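Local coordinates for AlkD2 (Streptococcus mutans, PDB 6M9M), which belongs to the HEAT-like repeat family of DNA glycosylases, binds inosine-5'-monophosphate, and has no established function of its own, at residues F74-V79 with D112-S117; V87-A92 with T122-T127; G129-T134 with V165-R170. All coordinates share one frame; numbering follows the deposited sequence.

Contact 1: residues F74-V79 with D112-S117; sequences FMRDEV and DEWLKS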
loop_
_atom_site.group_PDB
_atom_site.type_symbol
_atom_site.label_atom_id
_atom_site.label_comp_id
_atom_site.label_asym_id
_atom_site.label_seq_id
_atom_site.Cartn_x
_atom_site.Cartn_y
_atom_site.Cartn_z
ATOM N N PHE A 74 9.050 -7.856 -7.144
ATOM C CA PHE A 74 8.366 -8.998 -6.537
ATOM C C PHE A 74 7.155 -8.548 -5.717
ATOM O O PHE A 74 6.092 -9.182 -5.763
ATOM C CB PHE A 74 9.352 -9.793 -5.699
ATOM C CG PHE A 74 8.843 -11.125 -5.230
ATOM C CD1 PHE A 74 8.987 -12.249 -6.016
ATOM C CD2 PHE A 74 8.236 -11.255 -3.999
ATOM C CE1 PHE A 74 8.534 -13.488 -5.585
ATOM C CE2 PHE A 74 7.783 -12.500 -3.561
ATOM C CZ PHE A 74 7.938 -13.612 -4.356
ATOM N N MET A 75 7.283 -7.435 -4.988
ATOM C CA MET A 75 6.133 -6.862 -4.296
ATOM C C MET A 75 5.024 -6.501 -5.279
ATOM O O MET A 75 3.848 -6.842 -5.079
ATOM C CB MET A 75 6.566 -5.608 -3.532
ATOM C CG MET A 75 7.450 -5.827 -2.320
ATOM S SD MET A 75 8.245 -4.326 -1.712
ATOM C CE MET A 75 6.853 -3.227 -1.506
ATOM N N ARG A 76 5.389 -5.790 -6.345
ATOM C CA ARG A 76 4.422 -5.278 -7.312
ATOM C C ARG A 76 3.664 -6.400 -7.996
ATOM O O ARG A 76 2.446 -6.317 -8.175
ATOM C CB ARG A 76 5.166 -4.448 -8.362
ATOM C CG ARG A 76 4.280 -3.697 -9.350
ATOM C CD ARG A 76 5.094 -3.063 -10.474
ATOM N NE ARG A 76 5.650 -4.103 -11.319
ATOM C CZ ARG A 76 6.715 -3.988 -12.102
ATOM N NH1 ARG A 76 7.378 -2.850 -12.170
ATOM N NH2 ARG A 76 7.110 -5.033 -12.804
ATOM N N ASP A 77 4.371 -7.456 -8.394
ATOM C CA ASP A 77 3.809 -8.440 -9.298
ATOM C C ASP A 77 3.484 -9.781 -8.658
ATOM O O ASP A 77 2.672 -10.517 -9.212
ATOM C CB ASP A 77 4.779 -8.700 -10.458
ATOM C CG ASP A 77 4.901 -7.530 -11.406
ATOM O OD1 ASP A 77 4.088 -6.580 -11.320
ATOM O OD2 ASP A 77 5.836 -7.567 -12.224
ATOM N N GLU A 78 4.133 -10.147 -7.555
ATOM C CA GLU A 78 3.926 -11.444 -6.930
ATOM C C GLU A 78 3.210 -11.361 -5.591
ATOM O O GLU A 78 2.237 -12.076 -5.391
ATOM C CB GLU A 78 5.233 -12.231 -6.794
ATOM C CG GLU A 78 6.048 -12.308 -8.067
ATOM C CD GLU A 78 5.336 -12.972 -9.236
ATOM O OE1 GLU A 78 4.326 -13.678 -9.032
ATOM O OE2 GLU A 78 5.820 -12.797 -10.368
ATOM N N VAL A 79 3.641 -10.483 -4.677
ATOM C CA VAL A 79 2.919 -10.352 -3.411
ATOM C C VAL A 79 1.482 -9.917 -3.681
ATOM O O VAL A 79 0.556 -10.287 -2.943
ATOM C CB VAL A 79 3.659 -9.397 -2.452
ATOM C CG1 VAL A 79 2.854 -9.234 -1.172
ATOM C CG2 VAL A 79 5.060 -9.918 -2.153
ATOM N N ASP A 112 3.155 6.094 -9.915
ATOM C CA ASP A 112 2.343 6.108 -11.129
ATOM C C ASP A 112 2.304 4.729 -11.778
ATOM O O ASP A 112 1.267 4.305 -12.295
ATOM C CB ASP A 112 2.875 7.189 -12.077
ATOM C CG ASP A 112 2.611 8.595 -11.544
ATOM O OD1 ASP A 112 1.675 8.736 -10.735
ATOM O OD2 ASP A 112 3.329 9.552 -11.908
ATOM N N GLU A 113 3.422 4.013 -11.762
ATOM C CA GLU A 113 3.457 2.658 -12.306
ATOM C C GLU A 113 2.511 1.729 -11.554
ATOM O O GLU A 113 1.743 0.981 -12.165
ATOM C CB GLU A 113 4.901 2.173 -12.234
ATOM C CG GLU A 113 5.189 0.793 -12.698
ATOM C CD GLU A 113 6.698 0.543 -12.670
ATOM O OE1 GLU A 113 7.208 0.064 -11.639
ATOM O OE2 GLU A 113 7.384 0.875 -13.658
ATOM N N TRP A 114 2.524 1.777 -10.222
ATOM C CA TRP A 114 1.638 0.899 -9.461
ATOM C C TRP A 114 0.173 1.267 -9.679
ATOM O O TRP A 114 -0.679 0.381 -9.788
ATOM C CB TRP A 114 1.999 0.930 -7.978
ATOM C CG TRP A 114 3.221 0.128 -7.605
ATOM C CD1 TRP A 114 4.445 0.128 -8.214
ATOM C CD2 TRP A 114 3.312 -0.812 -6.528
ATOM N NE1 TRP A 114 5.291 -0.744 -7.574
ATOM C CE2 TRP A 114 4.623 -1.334 -6.534
ATOM C CE3 TRP A 114 2.409 -1.261 -5.562
ATOM C CZ2 TRP A 114 5.053 -2.283 -5.607
ATOM C CZ3 TRP A 114 2.837 -2.190 -4.631
ATOM C CH2 TRP A 114 4.145 -2.706 -4.670
ATOM N N LEU A 115 -0.147 2.569 -9.752
ATOM C CA LEU A 115 -1.529 2.978 -9.966
ATOM C C LEU A 115 -2.066 2.546 -11.329
ATOM O O LEU A 115 -3.288 2.429 -11.487
ATOM C CB LEU A 115 -1.658 4.501 -9.839
ATOM C CG LEU A 115 -1.428 5.119 -8.472
ATOM C CD1 LEU A 115 -1.332 6.635 -8.599
ATOM C CD2 LEU A 115 -2.535 4.731 -7.515
ATOM N N LYS A 116 -1.187 2.292 -12.301
ATOM C CA LYS A 116 -1.577 1.878 -13.644
ATOM C C LYS A 116 -1.383 0.383 -13.882
ATOM O O LYS A 116 -1.606 -0.093 -14.996
ATOM C CB LYS A 116 -0.810 2.698 -14.685
ATOM C CG LYS A 116 -1.203 4.172 -14.684
ATOM C CD LYS A 116 -0.393 4.997 -15.661
ATOM C CE LYS A 116 -0.660 6.484 -15.460
ATOM N NZ LYS A 116 -2.116 6.802 -15.498
ATOM N N SER A 117 -1.026 -0.372 -12.850
ATOM C CA SER A 117 -0.744 -1.788 -12.997
ATOM C C SER A 117 -1.993 -2.599 -13.324
ATOM O O SER A 117 -3.116 -2.219 -13.006
ATOM C CB SER A 117 -0.186 -2.352 -11.691
ATOM O OG SER A 117 -0.298 -3.766 -11.684
HETATM O O HOH W 1 2.445 -4.063 -12.613
#
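Arg76 lies across the indole of Trp114, and the two side chains meet along nearly the whole aliphatic run of the arginine. Arg76 CG sits over one face of the ring system, 3.8 Å from the centroid of the five-membered ring and close to its normal, a CH-pi contact. Arg76 CB rests by the six-membered ring, 3.5 Å from Trp114 CZ2, while Arg76 CD reaches the NE1 side. With CG of Arg76 anti to the backbone N (chi1 -173°), the chain runs out over the indole before a bend at chi3 lifts the guanidinium off the ring, its plane 65° from that of the indole. Met75 completes the apolar patch, its CB 3.9 Å from Trp114 CH2.

Beyond the ring, the guanidinium serves two carboxylates. It holds its own neighbour Asp77 side-on, NE to OD1 and NH2 to OD2, by two nearly straight bonds that run close to the guanidinium plane; Arg76 NE to Asp77 OD1 is 2.9 Å. Arg76 NH1, on the side of CD, reaches Glu113 OE1 near the guanidinium plane in a weak, bent bond of 3.0 Å within a salt bridge, the carboxylate turned 84° from the guanidinium. The pair on Asp77 fixes the rotation of the head, and the acids on two edges probably stabilise its charge.

This is a mixed helix-helix contact: an apolar floor under a salt-bridge network. It joins helix 69-79 to the end of helix 108-115. Helix 85-102 supports the floor, with Leu91 touching both Met75 and Trp114 and Phe95 meeting the indole, while helix 120-129 packs against Trp114 through Thr122 and Ala126.

Contact 2: residues V87-A92 with T122-T127; sequences VQEVLA and TRRAAT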
loop_
_atom_site.group_PDB
_atom_site.type_symbol
_atom_site.label_atom_id
_atom_site.label_comp_id
_atom_site.label_asym_id
_atom_site.label_seq_id
_atom_site.Cartn_x
_atom_site.Cartn_y
_atom_site.Cartn_z
ATOM N N VAL A 87 -2.312 -10.044 4.442
ATOM C CA VAL A 87 -1.066 -9.855 3.699
ATOM C C VAL A 87 -1.196 -8.670 2.748
ATOM O O VAL A 87 -0.264 -7.871 2.605
ATOM C CB VAL A 87 -0.650 -11.142 2.962
ATOM C CG1 VAL A 87 0.608 -10.896 2.145
ATOM C CG2 VAL A 87 -0.437 -12.302 3.940
ATOM N N GLN A 88 -2.355 -8.531 2.091
ATOM C CA GLN A 88 -2.568 -7.371 1.221
ATOM C C GLN A 88 -2.452 -6.053 1.988
ATOM O O GLN A 88 -1.900 -5.078 1.473
ATOM C CB GLN A 88 -3.908 -7.455 0.503
ATOM C CG GLN A 88 -4.005 -8.582 -0.489
ATOM C CD GLN A 88 -3.186 -8.366 -1.747
ATOM O OE1 GLN A 88 -2.774 -7.248 -2.060
ATOM N NE2 GLN A 88 -2.977 -9.436 -2.500
ATOM N N GLU A 89 -2.953 -6.003 3.225
ATOM C CA GLU A 89 -2.783 -4.784 4.004
ATOM C C GLU A 89 -1.310 -4.503 4.275
ATOM O O GLU A 89 -0.877 -3.352 4.228
ATOM C CB GLU A 89 -3.543 -4.866 5.323
ATOM C CG GLU A 89 -5.058 -4.912 5.177
ATOM C CD GLU A 89 -5.670 -3.656 4.533
ATOM O OE1 GLU A 89 -5.015 -2.586 4.457
ATOM O OE2 GLU A 89 -6.819 -3.740 4.069
ATOM N N VAL A 90 -0.515 -5.542 4.531
ATOM C CA VAL A 90 0.917 -5.331 4.737
ATOM C C VAL A 90 1.587 -4.872 3.449
ATOM O O VAL A 90 2.498 -4.047 3.487
ATOM C CB VAL A 90 1.586 -6.571 5.352
ATOM C CG1 VAL A 90 3.079 -6.334 5.526
ATOM C CG2 VAL A 90 0.960 -6.854 6.708
ATOM N N LEU A 91 1.146 -5.387 2.283
ATOM C CA LEU A 91 1.706 -4.906 1.011
ATOM C C LEU A 91 1.557 -3.391 0.873
ATOM O O LEU A 91 2.485 -2.713 0.419
ATOM C CB LEU A 91 1.066 -5.631 -0.179
ATOM C CG LEU A 91 1.519 -5.177 -1.566
ATOM C CD1 LEU A 91 3.016 -5.364 -1.770
ATOM C CD2 LEU A 91 0.728 -5.902 -2.648
ATOM N N ALA A 92 0.392 -2.845 1.236
ATOM C CA ALA A 92 0.198 -1.401 1.184
ATOM C C ALA A 92 1.205 -0.684 2.079
ATOM O O ALA A 92 1.760 0.355 1.694
ATOM C CB ALA A 92 -1.241 -1.069 1.586
ATOM N N THR A 122 -2.242 -4.409 -6.852
ATOM C CA THR A 122 -1.143 -3.453 -6.969
ATOM C C THR A 122 -1.675 -2.028 -6.918
ATOM O O THR A 122 -1.137 -1.176 -6.205
ATOM C CB THR A 122 -0.401 -3.698 -8.287
ATOM O OG1 THR A 122 0.019 -5.072 -8.368
ATOM C CG2 THR A 122 0.811 -2.776 -8.428
ATOM N N ARG A 123 -2.752 -1.757 -7.658
ATOM C CA ARG A 123 -3.330 -0.418 -7.667
ATOM C C ARG A 123 -3.837 -0.038 -6.283
ATOM O O ARG A 123 -3.595 1.082 -5.813
ATOM C CB ARG A 123 -4.475 -0.361 -8.685
ATOM C CG ARG A 123 -4.048 -0.697 -10.109
ATOM C CD ARG A 123 -5.050 -0.283 -11.162
ATOM N NE ARG A 123 -6.367 -0.897 -11.055
ATOM C CZ ARG A 123 -6.677 -2.110 -11.495
ATOM N NH1 ARG A 123 -5.740 -2.897 -12.021
ATOM N NH2 ARG A 123 -7.916 -2.537 -11.385
ATOM N N ARG A 124 -4.511 -0.973 -5.600
ATOM C CA ARG A 124 -5.048 -0.680 -4.274
ATOM C C ARG A 124 -3.930 -0.504 -3.255
ATOM O O ARG A 124 -4.046 0.322 -2.350
ATOM C CB ARG A 124 -6.017 -1.788 -3.839
ATOM C CG ARG A 124 -6.871 -1.464 -2.608
ATOM C CD ARG A 124 -6.205 -1.906 -1.312
ATOM N NE ARG A 124 -7.133 -1.785 -0.193
ATOM C CZ ARG A 124 -6.832 -2.062 1.073
ATOM N NH1 ARG A 124 -5.611 -2.462 1.383
ATOM N NH2 ARG A 124 -7.745 -1.921 2.023
ATOM N N ALA A 125 -2.830 -1.259 -3.382
ATOM C CA ALA A 125 -1.745 -1.099 -2.418
ATOM C C ALA A 125 -1.196 0.318 -2.444
ATOM O O ALA A 125 -0.878 0.899 -1.392
ATOM C CB ALA A 125 -0.636 -2.107 -2.675
ATOM N N ALA A 126 -1.087 0.904 -3.638
ATOM C CA ALA A 126 -0.602 2.279 -3.731
ATOM C C ALA A 126 -1.634 3.278 -3.222
ATOM O O ALA A 126 -1.294 4.201 -2.467
ATOM C CB ALA A 126 -0.212 2.599 -5.170
ATOM N N THR A 127 -2.896 3.129 -3.631
ATOM C CA THR A 127 -3.901 4.091 -3.191
ATOM C C THR A 127 -4.072 4.047 -1.682
ATOM O O THR A 127 -4.150 5.092 -1.030
ATOM C CB THR A 127 -5.252 3.882 -3.897
ATOM O OG1 THR A 127 -5.791 2.588 -3.601
ATOM C CG2 THR A 127 -5.113 4.070 -5.411
HETATM O O HOH W 2 -3.337 -3.246 -0.151
#
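Helices 87-92 and 122-127 cross at -56°, their axes approaching to 8.6 Å, and the CA atoms of Ala92 and Ala125 come within 4.1 Å of each other. Small side chains make this closeness possible. The methyl of Ala125 points at the facing helix and meets Leu91 CG at 3.9 Å, while the methyl of Ala92 settles beside the backbone of the other helix, 3.6 Å from Ala125 O. Leu91 brings its branch alongside Ala125 because CG stands anti to the backbone N.

To one side of this alanine seam, Arg124 and Glu89 bridge the helices. The arginine grips the carboxylate end-on, one nitrogen to each oxygen: Arg124 NH1 to Glu89 OE1 at 3.1 Å and fairly straight, Arg124 NH2 to Glu89 OE2 at 2.9 Å and more bent. The flat groups are far from coplanar, 74° apart. OE2 is approached on its syn side, whereas OE1 is met from above the carboxylate plane. Glu89 has its CB directed away from helix 122-127, and a fold at chi2 (-63°) brings the carboxylate back to the arginine. NH1 has a second partner near the guanidinium plane, a water that it donates to and that in turn donates to Gln88 O. The two oxygens of Glu89 and the water thus fix the guanidinium, and Tyr160, Val161 and Ser164 of helix 159-175 pack against the arginine.

Close alanine packing flanked by a salt bridge joins helix 85-102 to helix 120-129 in the all-helical HEAT-like repeat fold. The pair also borders the nucleotide pocket: the Glu89 side chain lies about 5 Å from the bound inosinic acid and about 4 Å from the side chain of Trp85, one of the residues that bind it.

Contact 3: residues G129-T134 with V165-R170; sequences GLRIWT and VGNALR
One face of the Arg131 guanidinium lies over Asn167 CB and, less closely, over Ala168 N of helix 165-170; Asn167 CB sits 3.3 Å from the guanidinium plane, toward the rim. The nearest pair is Arg131 NH2 to Asn167 CB, at 3.5 Å. The asparagine amide is turned only 18° from the guanidinium plane, yet the amide itself makes no contact with the guanidinium, which rests on CB. At the polar end, Arg131 finds its partners beyond the two segments, in salt bridges from NE to Asp171 and from NH1 to Glu128.

The aliphatic part follows the same surface, with Arg131 CG 3.9 Å from Ala168 CB. A bend at chi3 (65°) turns the chain from this methyl to the neighbouring Asn167. Trp133 approaches the methyl obliquely, its CD1 4.3 Å from Ala168 CB. Its NE1 is held by Thr127 O.

No direct hydrogen bond crosses the contact. A water does so instead, accepting from Trp133 N at 3.0 Å and donating to Ala168 O.

A cis peptide bond precedes Ile132 in the turn that follows helix 120-129. The arrangement is loop-on-helix packing, joining that turn to helix 159-175 in the all-helical HEAT-like repeat fold, away from the residues that bind the nucleotide.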
loop_
_atom_site.group_PDB
_atom_site.type_symbol
_atom_site.label_atom_id
_atom_site.label_comp_id
_atom_site.label_asym_id
_atom_site.label_seq_id
_atom_site.Cartn_x
_atom_site.Cartn_y
_atom_site.Cartn_z
ATOM N N GLY A 129 -1.994 2.494 0.664
ATOM C CA GLY A 129 -0.787 2.574 1.468
ATOM C C GLY A 129 -0.330 3.987 1.754
ATOM O O GLY A 129 0.261 4.245 2.797
ATOM N N LEU A 130 -0.616 4.923 0.854
ATOM C CA LEU A 130 -0.223 6.312 1.045
ATOM C C LEU A 130 -1.242 7.124 1.849
ATOM O O LEU A 130 -0.972 8.289 2.165
ATOM C CB LEU A 130 0.072 6.982 -0.300
ATOM C CG LEU A 130 1.506 6.808 -0.811
ATOM C CD1 LEU A 130 1.833 5.351 -1.089
ATOM C CD2 LEU A 130 1.715 7.685 -2.042
ATOM N N ARG A 131 -2.400 6.554 2.201
ATOM C CA ARG A 131 -3.363 7.315 3.002
ATOM C C ARG A 131 -2.766 7.608 4.379
ATOM O O ARG A 131 -2.116 6.741 4.980
ATOM C CB ARG A 131 -4.643 6.500 3.173
ATOM C CG ARG A 131 -5.446 6.303 1.885
ATOM C CD ARG A 131 -6.674 5.432 2.124
ATOM N NE ARG A 131 -7.592 6.115 3.025
ATOM C CZ ARG A 131 -8.621 5.543 3.620
ATOM N NH1 ARG A 131 -8.885 4.265 3.391
ATOM N NH2 ARG A 131 -9.389 6.259 4.425
ATOM N N ILE A 132 -2.960 8.826 4.896
ATOM C CA ILE A 132 -3.566 9.985 4.238
ATOM C C ILE A 132 -2.518 10.636 3.340
ATOM O O ILE A 132 -1.438 11.012 3.809
ATOM C CB ILE A 132 -4.076 10.966 5.322
ATOM C CG1 ILE A 132 -5.165 10.282 6.147
ATOM C CG2 ILE A 132 -4.528 12.256 4.674
ATOM C CD1 ILE A 132 -5.597 11.043 7.410
ATOM N N TRP A 133 -2.803 10.764 2.043
ATOM C CA TRP A 133 -1.743 11.120 1.102
ATOM C C TRP A 133 -1.142 12.481 1.443
ATOM O O TRP A 133 0.073 12.661 1.373
ATOM C CB TRP A 133 -2.254 11.157 -0.331
ATOM C CG TRP A 133 -2.438 9.858 -1.056
ATOM C CD1 TRP A 133 -3.192 8.774 -0.674
ATOM C CD2 TRP A 133 -1.900 9.539 -2.341
ATOM N NE1 TRP A 133 -3.149 7.800 -1.655
ATOM C CE2 TRP A 133 -2.345 8.245 -2.677
ATOM C CE3 TRP A 133 -1.074 10.222 -3.240
ATOM C CZ2 TRP A 133 -2.007 7.633 -3.871
ATOM C CZ3 TRP A 133 -0.733 9.607 -4.426
ATOM C CH2 TRP A 133 -1.205 8.321 -4.729
ATOM N N THR A 134 -1.982 13.448 1.806
ATOM C CA THR A 134 -1.534 14.811 2.058
ATOM C C THR A 134 -0.913 14.998 3.438
ATOM O O THR A 134 -0.535 16.119 3.768
ATOM C CB THR A 134 -2.684 15.780 1.804
ATOM O OG1 THR A 134 -3.871 15.300 2.442
ATOM C CG2 THR A 134 -2.941 15.912 0.322
ATOM N N VAL A 165 -9.970 4.481 -3.306
ATOM C CA VAL A 165 -9.940 5.754 -4.026
ATOM C C VAL A 165 -10.881 6.756 -3.375
ATOM O O VAL A 165 -10.498 7.889 -3.076
ATOM C CB VAL A 165 -10.316 5.517 -5.501
ATOM C CG1 VAL A 165 -10.547 6.825 -6.244
ATOM C CG2 VAL A 165 -9.249 4.703 -6.202
ATOM N N GLY A 166 -12.133 6.360 -3.167
ATOM C CA GLY A 166 -13.087 7.282 -2.589
ATOM C C GLY A 166 -12.716 7.714 -1.185
ATOM O O GLY A 166 -12.849 8.886 -0.830
ATOM N N ASN A 167 -12.254 6.774 -0.363
ATOM C CA ASN A 167 -11.849 7.125 0.993
ATOM C C ASN A 167 -10.559 7.930 1.026
ATOM O O ASN A 167 -10.393 8.767 1.921
ATOM C CB ASN A 167 -11.768 5.864 1.837
ATOM C CG ASN A 167 -13.144 5.356 2.231
ATOM O OD1 ASN A 167 -13.992 6.123 2.663
ATOM N ND2 ASN A 167 -13.384 4.080 2.029
ATOM N N ALA A 168 -9.650 7.718 0.062
ATOM C CA ALA A 168 -8.441 8.536 0.006
ATOM C C ALA A 168 -8.770 9.990 -0.317
ATOM O O ALA A 168 -8.156 10.912 0.240
ATOM C CB ALA A 168 -7.450 7.947 -0.993
ATOM N N LEU A 169 -9.748 10.219 -1.198
ATOM C CA LEU A 169 -10.202 11.578 -1.463
ATOM C C LEU A 169 -10.962 12.142 -0.265
ATOM O O LEU A 169 -10.841 13.332 0.045
ATOM C CB LEU A 169 -11.070 11.611 -2.720
ATOM C CG LEU A 169 -10.364 11.327 -4.044
ATOM C CD1 LEU A 169 -11.382 11.133 -5.156
ATOM C CD2 LEU A 169 -9.392 12.435 -4.425
ATOM N N ARG A 170 -11.758 11.303 0.409
ATOM C CA ARG A 170 -12.455 11.718 1.626
ATOM C C ARG A 170 -11.471 12.198 2.683
ATOM O O ARG A 170 -11.700 13.237 3.319
ATOM C CB ARG A 170 -13.282 10.544 2.139
ATOM C CG ARG A 170 -14.277 10.845 3.239
ATOM C CD ARG A 170 -14.882 9.540 3.721
ATOM N NE ARG A 170 -15.928 9.596 4.738
ATOM C CZ ARG A 170 -17.232 9.441 4.500
ATOM N NH1 ARG A 170 -18.074 9.435 5.514
ATOM N NH2 ARG A 170 -17.690 9.320 3.263
HETATM O O HOH W 3 -5.634 9.993 1.502
#

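How the contacts relate
Contact 2 is the buried one, its centre about 3 Å from the centre of the chain, whereas contacts 1 and 3 are only partly buried and lie farther out. Contacts 1 and 2 interlock: their segments alternate along the chain, and Arg76 O meets Thr122 OG1 in a probable hydrogen bond. Helix 120-129 runs on from contact 2 into the turn of contact 3, where Thr127 O probably accepts from Trp133 NE1. An arginine matters in each, but differently: spread over an indole and shared by two acids in contact 1, paired across helices near the nucleotide in contact 2, and laid with one face over a helix surface in contact 3.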